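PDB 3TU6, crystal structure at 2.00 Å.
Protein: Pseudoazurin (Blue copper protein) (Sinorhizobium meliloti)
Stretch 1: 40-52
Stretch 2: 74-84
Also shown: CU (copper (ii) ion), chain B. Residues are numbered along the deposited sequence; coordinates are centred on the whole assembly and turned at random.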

# COMPACT_ATOMS: atom_id res chain seq x y z
N LYS A 40 -12.90 -8.61 -8.01
CA LYS A 40 -12.44 -8.06 -9.28
C LYS A 40 -12.63 -6.55 -9.36
O LYS A 40 -13.40 -5.97 -8.59
CB LYS A 40 -13.17 -8.73 -10.45
CG LYS A 40 -13.07 -10.25 -10.47
CD LYS A 40 -11.63 -10.73 -10.61
CE LYS A 40 -11.56 -12.24 -10.79
NZ LYS A 40 -10.17 -12.74 -10.95
N GLY A 41 -11.91 -5.92 -10.28
CA GLY A 41 -12.01 -4.49 -10.53
C GLY A 41 -10.97 -3.63 -9.83
O GLY A 41 -11.04 -2.41 -9.90
N HIS A 42 -10.00 -4.27 -9.17
CA HIS A 42 -8.95 -3.54 -8.46
C HIS A 42 -7.59 -3.73 -9.12
O HIS A 42 -7.37 -4.67 -9.88
CB HIS A 42 -8.85 -4.01 -7.00
CG HIS A 42 -10.16 -3.98 -6.27
ND1 HIS A 42 -10.74 -2.82 -5.82
CD2 HIS A 42 -10.99 -4.99 -5.91
CE1 HIS A 42 -11.87 -3.11 -5.21
NE2 HIS A 42 -12.05 -4.41 -5.25
N ASN A 43 -6.67 -2.81 -8.81
CA ASN A 43 -5.27 -2.94 -9.18
C ASN A 43 -4.39 -2.44 -8.04
O ASN A 43 -4.89 -1.92 -7.05
CB ASN A 43 -4.97 -2.18 -10.48
CG ASN A 43 -4.75 -0.69 -10.26
OD1 ASN A 43 -5.55 -0.01 -9.62
ND2 ASN A 43 -3.65 -0.18 -10.81
N SER A 44 -3.08 -2.61 -8.20
CA SER A 44 -2.11 -2.06 -7.26
C SER A 44 -1.01 -1.33 -8.02
O SER A 44 -0.36 -1.92 -8.90
CB SER A 44 -1.49 -3.18 -6.41
OG SER A 44 -0.56 -2.64 -5.48
N ALA A 45 -0.81 -0.06 -7.69
CA ALA A 45 0.23 0.76 -8.31
C ALA A 45 0.85 1.68 -7.26
O ALA A 45 0.15 2.23 -6.42
CB ALA A 45 -0.35 1.58 -9.46
N LEU A 46 2.17 1.84 -7.33
CA LEU A 46 2.89 2.72 -6.41
C LEU A 46 2.49 4.17 -6.68
O LEU A 46 2.44 4.60 -7.83
CB LEU A 46 4.40 2.55 -6.59
CG LEU A 46 5.32 3.31 -5.62
CD1 LEU A 46 5.20 2.75 -4.21
CD2 LEU A 46 6.76 3.26 -6.10
N MET A 47 2.21 4.91 -5.61
CA MET A 47 1.84 6.32 -5.73
C MET A 47 3.05 7.16 -6.10
O MET A 47 4.19 6.81 -5.76
CB MET A 47 1.22 6.83 -4.42
CG MET A 47 -0.04 6.09 -4.00
SD MET A 47 -0.93 6.88 -2.64
CE MET A 47 -1.56 8.34 -3.46
N LYS A 48 2.81 8.28 -6.78
CA LYS A 48 3.88 9.16 -7.24
C LYS A 48 4.56 9.81 -6.03
O LYS A 48 3.92 10.52 -5.26
CB LYS A 48 3.34 10.22 -8.20
CG LYS A 48 4.32 10.66 -9.30
CD LYS A 48 5.51 11.42 -8.74
CE LYS A 48 6.36 12.02 -9.86
NZ LYS A 48 5.65 13.08 -10.61
N GLY A 49 5.86 9.55 -5.88
CA GLY A 49 6.63 10.06 -4.74
C GLY A 49 6.36 9.33 -3.44
O GLY A 49 6.69 9.84 -2.36
N GLY A 50 5.77 8.14 -3.53
CA GLY A 50 5.37 7.38 -2.35
C GLY A 50 6.29 6.21 -2.01
O GLY A 50 5.86 5.24 -1.40
N ALA A 51 7.56 6.32 -2.41
CA ALA A 51 8.55 5.28 -2.13
C ALA A 51 9.90 5.92 -1.82
O ALA A 51 10.14 7.07 -2.20
CB ALA A 51 8.67 4.34 -3.32
N PRO A 52 10.79 5.18 -1.13
CA PRO A 52 12.12 5.71 -0.86
C PRO A 52 12.94 5.89 -2.13
O PRO A 52 12.71 5.19 -3.12
CB PRO A 52 12.75 4.66 0.06
CG PRO A 52 12.00 3.41 -0.21
CD PRO A 52 10.61 3.82 -0.58
N GLY A 74 12.11 1.37 3.84
CA GLY A 74 11.28 2.57 3.87
C GLY A 74 9.80 2.25 3.75
O GLY A 74 9.40 1.08 3.75
N VAL A 75 8.99 3.30 3.65
CA VAL A 75 7.55 3.16 3.49
C VAL A 75 7.17 3.28 2.01
O VAL A 75 7.59 4.21 1.33
CB VAL A 75 6.78 4.24 4.28
CG1 VAL A 75 5.28 4.02 4.15
CG2 VAL A 75 7.21 4.22 5.74
N TYR A 76 6.39 2.31 1.53
CA TYR A 76 5.89 2.31 0.17
C TYR A 76 4.38 2.57 0.20
O TYR A 76 3.62 1.76 0.72
CB TYR A 76 6.15 0.95 -0.49
CG TYR A 76 7.62 0.64 -0.73
CD1 TYR A 76 8.47 0.33 0.33
CD2 TYR A 76 8.14 0.62 -2.02
CE1 TYR A 76 9.81 0.03 0.10
CE2 TYR A 76 9.48 0.33 -2.25
CZ TYR A 76 10.31 0.04 -1.19
OH TYR A 76 11.63 -0.25 -1.42
N MET A 77 3.97 3.72 -0.35
CA MET A 77 2.55 4.07 -0.43
C MET A 77 2.02 3.75 -1.83
O MET A 77 2.51 4.28 -2.82
CB MET A 77 2.34 5.55 -0.13
CG MET A 77 2.83 6.00 1.24
SD MET A 77 1.99 5.19 2.62
CE MET A 77 0.32 5.80 2.43
N TYR A 78 1.02 2.87 -1.89
CA TYR A 78 0.44 2.43 -3.16
C TYR A 78 -1.08 2.61 -3.15
O TYR A 78 -1.68 2.83 -2.09
CB TYR A 78 0.81 0.97 -3.42
CG TYR A 78 0.20 -0.03 -2.47
CD1 TYR A 78 -1.05 -0.58 -2.72
CD2 TYR A 78 0.87 -0.42 -1.31
CE1 TYR A 78 -1.63 -1.49 -1.84
CE2 TYR A 78 0.31 -1.34 -0.43
CZ TYR A 78 -0.94 -1.87 -0.71
OH TYR A 78 -1.51 -2.78 0.15
N GLN A 79 -1.69 2.51 -4.33
CA GLN A 79 -3.11 2.81 -4.48
C GLN A 79 -3.81 1.89 -5.48
O GLN A 79 -3.15 1.20 -6.27
CB GLN A 79 -3.29 4.26 -4.95
CG GLN A 79 -2.74 4.54 -6.35
CD GLN A 79 -3.00 5.96 -6.81
OE1 GLN A 79 -2.82 6.91 -6.05
NE2 GLN A 79 -3.40 6.11 -8.07
N CYS A 80 -5.14 1.89 -5.43
CA CYS A 80 -5.97 1.33 -6.48
C CYS A 80 -6.52 2.51 -7.29
O CYS A 80 -7.24 3.34 -6.76
CB CYS A 80 -7.13 0.53 -5.89
SG CYS A 80 -8.34 -0.03 -7.11
N ALA A 81 -6.17 2.57 -8.58
CA ALA A 81 -6.53 3.71 -9.42
C ALA A 81 -8.05 3.94 -9.50
O ALA A 81 -8.50 5.08 -9.32
CB ALA A 81 -5.93 3.56 -10.82
N PRO A 82 -8.83 2.88 -9.77
CA PRO A 82 -10.29 3.03 -9.77
C PRO A 82 -10.90 3.57 -8.47
O PRO A 82 -11.86 4.34 -8.53
CB PRO A 82 -10.78 1.61 -10.04
CG PRO A 82 -9.70 0.99 -10.84
CD PRO A 82 -8.42 1.59 -10.35
N HIS A 83 -10.36 3.17 -7.32
CA HIS A 83 -10.99 3.46 -6.03
C HIS A 83 -10.14 4.32 -5.08
O HIS A 83 -10.48 4.42 -3.90
CB HIS A 83 -11.39 2.15 -5.35
CG HIS A 83 -12.19 1.24 -6.22
ND1 HIS A 83 -11.73 0.01 -6.65
CD2 HIS A 83 -13.43 1.38 -6.76
CE1 HIS A 83 -12.64 -0.57 -7.40
NE2 HIS A 83 -13.68 0.24 -7.49
N VAL A 84 -9.07 4.93 -5.57
CA VAL A 84 -8.21 5.76 -4.71
C VAL A 84 -9.00 6.91 -4.09
O VAL A 84 -8.85 7.20 -2.90
CB VAL A 84 -6.96 6.31 -5.45
CG1 VAL A 84 -7.35 7.16 -6.65
CG2 VAL A 84 -6.09 7.10 -4.47
CU CU B . -10.03 -0.95 -5.96

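The two stretches run antiparallel and share a copper ion at one end. They bury 853 Å² between them, both sides summed.

Three of the copper ligands lie here: His42 ND1 at 2.0 Å, Cys80 SG at 2.2 Å and His83 ND1 at 2.1 Å. A fourth comes from elsewhere in the structure. This is the site that gives a blue copper protein its name. Both histidines take the m rotamer, with chi1 at -52°. The CA-to-CB bond of His42 points sideways, but the ring swings nearer and presents ND1 to the metal. That of His83 points toward stretch 1. The ND1 atoms of His42 and His83 are 3.1 Å apart because both bind the ion; they are not hydrogen-bonded to each other. The two rings meet rim to rim, with planes at 57°. Cys80 is t, which places SG on the copper and near the edge of the His42 ring.

Asn43 braces this loop. Its p rotamer brings OD1 to the backbone, where Ala81 N donates to Asn43 OD1 at 2.8 Å. Asn43 N makes a weak bond to Cys80 SG at 3.7 Å, so the metal-bound sulfur also has a backbone donor. The amide suits the spot: OD1 accepts from Ala81 N, while ND2 is hydrogen-bonded elsewhere in the structure. Asn43 O is buried without a hydrogen-bond partner, though Cys80 CA approaches it at 3.5 Å.

Next comes a short piece of sheet. Ala45 N donates to Gln79 O at 3.0 Å, and Gln79 N donates to Ala45 O at 2.8 Å. Their side chains share one face. Met47 N then bonds to Met77 O at 2.9 Å. The Met47 side chain is m, t, p; it passes along stretch 2 and brings CE to 3.2 Å from Gln79 OE1. Gln79 is p at chi1 and t at chi2, and its OE1 ends beside the Met47 methyl.

A type II turn from Met47 to Gly50 follows. Gly49 has positive phi, which favours glycine. Gly50 O accepts from Met77 N at 2.6 Å. A CB on Gly50 would lie 3.0 Å from Met77 O, a clash.

At the far end, Tyr76 is m and offers an apolar ring surface. Pro52 CD lies over one face, 3.9 Å from the centroid of the Tyr76 ring. Leu46 CD1 meets the edge, 4.2 Å from Tyr76 CD2. Leu46 starts away from stretch 2, but its t, p conformation brings its end back. Gly74 needs to be glycine: its backbone angles require it, and a CB would clash with Pro52 CG.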